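Local coordinates for protein NF-kappa-B inhibitor beta (Mus musculus, PDB 1OY3) that inhibits NF-kappa-B by binding it and trapping it in the cytoplasm and, when resynthesized unphosphorylated, binds it and allows its transport to the nucleus, at residues C[11-16]-C[36-41]; C[47-52]-C[59-64]. All blocks are in the same frame, centred on the assembly; numbering follows the deposited sequence.

Contact 1: residues C[11-16]-C[36-41]; sequences TALHLA and EYLDLQ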
# COMPACT_ATOMS: atom_id res chain seq x y z
N THR C 11 -11.96 13.08 -17.93
CA THR C 11 -12.46 13.30 -19.28
C THR C 11 -13.90 12.81 -19.35
O THR C 11 -14.48 12.39 -18.35
CB THR C 11 -11.64 12.54 -20.32
OG1 THR C 11 -11.96 11.14 -20.24
CG2 THR C 11 -10.15 12.73 -20.07
N ALA C 12 -14.48 12.86 -20.55
CA ALA C 12 -15.86 12.40 -20.73
C ALA C 12 -15.97 10.92 -20.35
O ALA C 12 -17.02 10.47 -19.89
CB ALA C 12 -16.29 12.62 -22.18
N LEU C 13 -14.88 10.18 -20.54
CA LEU C 13 -14.87 8.77 -20.19
C LEU C 13 -15.01 8.60 -18.68
O LEU C 13 -15.93 7.93 -18.22
CB LEU C 13 -13.58 8.09 -20.64
CG LEU C 13 -13.65 7.16 -21.84
CD1 LEU C 13 -12.43 6.25 -21.80
CD2 LEU C 13 -14.91 6.31 -21.80
N HIS C 14 -14.10 9.22 -17.92
CA HIS C 14 -14.13 9.12 -16.46
C HIS C 14 -15.52 9.43 -15.94
O HIS C 14 -16.04 8.74 -15.06
CB HIS C 14 -13.15 10.09 -15.79
CG HIS C 14 -11.71 9.80 -16.06
ND1 HIS C 14 -11.05 10.25 -17.18
CD2 HIS C 14 -10.79 9.09 -15.34
CE1 HIS C 14 -9.79 9.84 -17.14
NE2 HIS C 14 -9.61 9.14 -16.04
N LEU C 15 -16.13 10.48 -16.49
CA LEU C 15 -17.45 10.88 -16.05
C LEU C 15 -18.53 9.90 -16.48
O LEU C 15 -19.57 9.81 -15.83
CB LEU C 15 -17.77 12.29 -16.57
CG LEU C 15 -16.84 13.40 -16.08
CD1 LEU C 15 -17.19 14.71 -16.76
CD2 LEU C 15 -16.95 13.53 -14.57
N ALA C 16 -18.30 9.18 -17.57
CA ALA C 16 -19.30 8.21 -18.02
C ALA C 16 -19.39 7.09 -16.98
O ALA C 16 -20.49 6.62 -16.68
CB ALA C 16 -18.91 7.63 -19.39
N GLU C 36 -5.43 6.43 -27.27
CA GLU C 36 -4.75 6.66 -26.00
C GLU C 36 -5.73 7.36 -25.06
O GLU C 36 -5.48 7.49 -23.87
CB GLU C 36 -3.52 7.55 -26.19
CG GLU C 36 -2.53 7.05 -27.23
CD GLU C 36 -1.22 7.83 -27.23
OE1 GLU C 36 -0.22 7.32 -27.78
OE2 GLU C 36 -1.19 8.95 -26.67
N TYR C 37 -6.85 7.79 -25.63
CA TYR C 37 -7.89 8.47 -24.88
C TYR C 37 -8.39 7.57 -23.74
O TYR C 37 -8.75 8.06 -22.67
CB TYR C 37 -9.05 8.81 -25.81
CG TYR C 37 -10.19 9.57 -25.16
CD1 TYR C 37 -10.02 10.87 -24.69
CD2 TYR C 37 -11.46 8.99 -25.05
CE1 TYR C 37 -11.09 11.58 -24.13
CE2 TYR C 37 -12.53 9.69 -24.49
CZ TYR C 37 -12.34 10.99 -24.03
OH TYR C 37 -13.40 11.67 -23.49
N LEU C 38 -8.40 6.26 -23.98
CA LEU C 38 -8.86 5.32 -22.97
C LEU C 38 -8.00 5.33 -21.71
O LEU C 38 -8.52 5.25 -20.60
CB LEU C 38 -8.88 3.89 -23.52
CG LEU C 38 -10.02 3.47 -24.44
CD1 LEU C 38 -9.80 2.04 -24.90
CD2 LEU C 38 -11.34 3.61 -23.71
N ASP C 39 -6.69 5.45 -21.89
CA ASP C 39 -5.78 5.42 -20.74
C ASP C 39 -5.49 6.75 -20.05
O ASP C 39 -4.65 6.80 -19.16
CB ASP C 39 -4.47 4.75 -21.14
CG ASP C 39 -4.67 3.32 -21.62
OD1 ASP C 39 -5.44 2.58 -20.97
OD2 ASP C 39 -4.04 2.94 -22.64
N LEU C 40 -6.17 7.81 -20.45
CA LEU C 40 -5.94 9.10 -19.83
C LEU C 40 -6.21 9.00 -18.34
O LEU C 40 -7.23 8.45 -17.93
CB LEU C 40 -6.83 10.17 -20.46
CG LEU C 40 -6.48 10.54 -21.91
CD1 LEU C 40 -7.49 11.56 -22.43
CD2 LEU C 40 -5.06 11.10 -21.98
N GLN C 41 -5.31 9.54 -17.53
CA GLN C 41 -5.44 9.49 -16.08
C GLN C 41 -5.83 10.85 -15.49
O GLN C 41 -5.19 11.85 -15.80
CB GLN C 41 -4.11 9.05 -15.47
CG GLN C 41 -3.59 7.73 -16.03
CD GLN C 41 -2.14 7.46 -15.63
OE1 GLN C 41 -1.28 7.29 -16.49
NE2 GLN C 41 -1.87 7.44 -14.33
O HOH W 1 -10.27 9.31 -21.00
O HOH W 2 -13.66 14.36 -22.98
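Thr11 starts the contact with two branches used differently. Its methyl CG2 meets Leu40 CD1 at 3.7 Å, the two side chains crossing at about a right angle. The hydroxyl OG1 lies between the backbone N and the carbonyl carbon (chi1 74°), where it accepts from Leu13 N at 3.1 Å and caps the helix. OG1 also shares water 1 with Tyr37 O; this water donates to the carbonyl and sits above one face of the Tyr37 ring, over its centre.

At Ala12 the methyl CB presses on the phenol oxygen, with Tyr37 OH 3.3 Å away. With CG anti to the backbone N (chi1 -178°), the tyrosine ring is carried out from the loop, and its OH reaches Ala12. Water 2, in the plane of the phenol at its edge, accepts from Ala12 N and hydrogen-bonds to Tyr37 OH, tying the first turn of the helix to the tyrosine.

Leu13 divides its contacts between Tyr37 and Leu38. CG approaches Tyr37 CE2 at 3.8 Å, while CD1 meets Leu38 CD2 at 3.4 Å, tighter than ordinary van der Waals contact. Leu25, Leu28 and Leu29 of helix 22-32 also pack on Leu13.

His14 presents its ring edge to the loop, CE1 lying 3.0 Å from Leu40 O. Its NE2 is hydrogen-bonded to Gln46 O, and at the other nitrogen ND1 accepts from Thr11 N at 3.1 Å, the donor tilted 35° out of the ring plane. Both ring nitrogens are therefore engaged, which should restrain rotation of the imidazole.

Together Thr11 and His14 form a capping box. In the sequence Thr-Ala-Leu-His this is a form of the TPLH motif that opens the first helix of an ankyrin repeat, packed here against the connection leading to the next repeat.

Contact 2: residues C[47-52]-C[59-64]; sequences TALHLA and STVEKL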
# COMPACT_ATOMS: atom_id res chain seq x y z
N THR C 47 -7.53 5.92 -14.38
CA THR C 47 -8.02 5.86 -15.75
C THR C 47 -9.49 5.48 -15.60
O THR C 47 -9.98 5.32 -14.48
CB THR C 47 -7.30 4.77 -16.56
OG1 THR C 47 -7.51 3.50 -15.93
CG2 THR C 47 -5.80 5.07 -16.62
N ALA C 48 -10.20 5.33 -16.72
CA ALA C 48 -11.60 4.93 -16.65
C ALA C 48 -11.70 3.51 -16.09
O ALA C 48 -12.64 3.18 -15.36
CB ALA C 48 -12.22 4.99 -18.04
N LEU C 49 -10.71 2.68 -16.43
CA LEU C 49 -10.68 1.29 -15.96
C LEU C 49 -10.62 1.29 -14.44
O LEU C 49 -11.38 0.59 -13.79
CB LEU C 49 -9.45 0.55 -16.51
CG LEU C 49 -9.57 -0.90 -16.98
CD1 LEU C 49 -8.26 -1.65 -16.69
CD2 LEU C 49 -10.73 -1.57 -16.31
N HIS C 50 -9.69 2.07 -13.89
CA HIS C 50 -9.52 2.17 -12.44
C HIS C 50 -10.84 2.51 -11.78
O HIS C 50 -11.22 1.92 -10.76
CB HIS C 50 -8.52 3.27 -12.09
CG HIS C 50 -7.09 2.94 -12.37
ND1 HIS C 50 -6.27 3.75 -13.13
CD2 HIS C 50 -6.30 1.93 -11.92
CE1 HIS C 50 -5.05 3.26 -13.14
NE2 HIS C 50 -5.04 2.15 -12.41
N LEU C 51 -11.53 3.49 -12.34
CA LEU C 51 -12.81 3.90 -11.79
C LEU C 51 -13.82 2.76 -11.81
O LEU C 51 -14.52 2.53 -10.83
CB LEU C 51 -13.36 5.10 -12.58
CG LEU C 51 -12.50 6.35 -12.40
CD1 LEU C 51 -12.99 7.47 -13.33
CD2 LEU C 51 -12.54 6.78 -10.95
N ALA C 52 -13.89 2.05 -12.93
CA ALA C 52 -14.81 0.94 -13.09
C ALA C 52 -14.50 -0.16 -12.07
O ALA C 52 -15.41 -0.76 -11.49
CB ALA C 52 -14.71 0.38 -14.52
N SER C 59 -19.36 -5.54 -15.74
CA SER C 59 -19.78 -5.30 -17.10
C SER C 59 -19.00 -4.12 -17.69
O SER C 59 -18.52 -4.16 -18.82
CB SER C 59 -21.28 -5.02 -17.15
OG SER C 59 -21.70 -4.78 -18.47
N THR C 60 -18.84 -3.07 -16.89
CA THR C 60 -18.13 -1.88 -17.34
C THR C 60 -16.63 -2.14 -17.52
O THR C 60 -15.99 -1.56 -18.40
CB THR C 60 -18.35 -0.72 -16.36
OG1 THR C 60 -19.76 -0.48 -16.24
CG2 THR C 60 -17.65 0.55 -16.85
N VAL C 61 -16.08 -3.03 -16.70
CA VAL C 61 -14.67 -3.34 -16.81
C VAL C 61 -14.39 -4.09 -18.11
O VAL C 61 -13.35 -3.89 -18.73
CB VAL C 61 -14.18 -4.17 -15.59
CG1 VAL C 61 -12.80 -4.76 -15.87
CG2 VAL C 61 -14.14 -3.27 -14.34
N GLU C 62 -15.33 -4.94 -18.53
CA GLU C 62 -15.16 -5.70 -19.76
C GLU C 62 -15.17 -4.81 -20.99
O GLU C 62 -14.36 -4.99 -21.90
CB GLU C 62 -16.25 -6.78 -19.89
CG GLU C 62 -16.21 -7.57 -21.20
CD GLU C 62 -17.20 -8.74 -21.23
OE1 GLU C 62 -18.35 -8.55 -20.78
OE2 GLU C 62 -16.82 -9.83 -21.70
N LYS C 63 -16.08 -3.84 -21.02
CA LYS C 63 -16.17 -2.93 -22.16
C LYS C 63 -14.85 -2.21 -22.32
O LYS C 63 -14.27 -2.19 -23.41
CB LYS C 63 -17.29 -1.92 -21.94
CG LYS C 63 -18.67 -2.53 -21.89
CD LYS C 63 -19.71 -1.43 -21.78
CE LYS C 63 -21.11 -2.00 -21.77
NZ LYS C 63 -22.08 -0.90 -21.56
N LEU C 64 -14.37 -1.63 -21.23
CA LEU C 64 -13.11 -0.90 -21.24
C LEU C 64 -11.98 -1.84 -21.63
O LEU C 64 -11.13 -1.50 -22.45
CB LEU C 64 -12.86 -0.27 -19.86
CG LEU C 64 -13.92 0.78 -19.51
CD1 LEU C 64 -13.85 1.19 -18.04
CD2 LEU C 64 -13.72 1.99 -20.43
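Leu64 reaches from helix 59-64 to the facing helix 48-52, and its atoms cover much of the ground between them. CB comes first, 4.3 Å from Leu49 CD2. CG stands anti to the carbonyl carbon and beside the backbone N (chi1 -64°), and beyond it the side chain forks. CD1 settles over the backbone of the opposing helix, 3.6 Å from Ala48 O and beside Leu49 CA. It also touches Ala52 CB at 3.7 Å. The other methyl, CD2, turns to Ala48 CB at 4.1 Å. One leucine thus spans a full helical turn, from Ala48 to Ala52, whose short side chains leave CD1 close to the main chain. Leu29 of helix 22-32 packs against the same leucine.

Val61, one turn earlier, continues the interface with both of its branches. CG2 meets Ala52 CB at 3.7 Å, and CG1 meets Leu49 CD2 at 3.8 Å, where the two side chains cross at about a right angle. Thr60 adds its methyl CG2 beside Ala52 CB, whereas its hydroxyl is hydrogen-bonded to Glu57 OE2. The axes of these short helices approach to 9.1 Å and run nearly antiparallel, at 163°.

The hydrogen bonds and salt bridges of these residues run within one segment or to other parts of the chain. Thr47 N donates to His50 ND1 within the imidazole plane, part of a capping box at the start of helix 48-55, and Lys63 forms salt bridges with Glu22 and Asp26. No hydrogen bond or salt bridge joins the two segments: the helix pair of this ankyrin repeat is held here by the burial and close fit of alanine, leucine, valine and threonine carbons, a cohesion that depends on shape and exclusion of water.

How the contacts relate
Contact 1 comes first along the chain and closes before contact 2 opens; their centres lie 10 Å apart. Contact 1 joins helix 12-18, in the first ankyrin repeat, to the connection between helix 22-32 and helix 48-55; contact 2 pairs helices 48-55 and 58-66 of the second. Both begin with Thr-Ala-Leu-His, and the two touch where His14 CD2 meets Leu51 CD1 at 3.4 Å and where Leu13 packs on Ala48. Side by side, equivalent helices extend one apolar core from repeat to repeat, and this repetition builds the elongated ankyrin stack of an NF-kappa-B inhibitor; Leu15 and Leu51 also touch another protein chain.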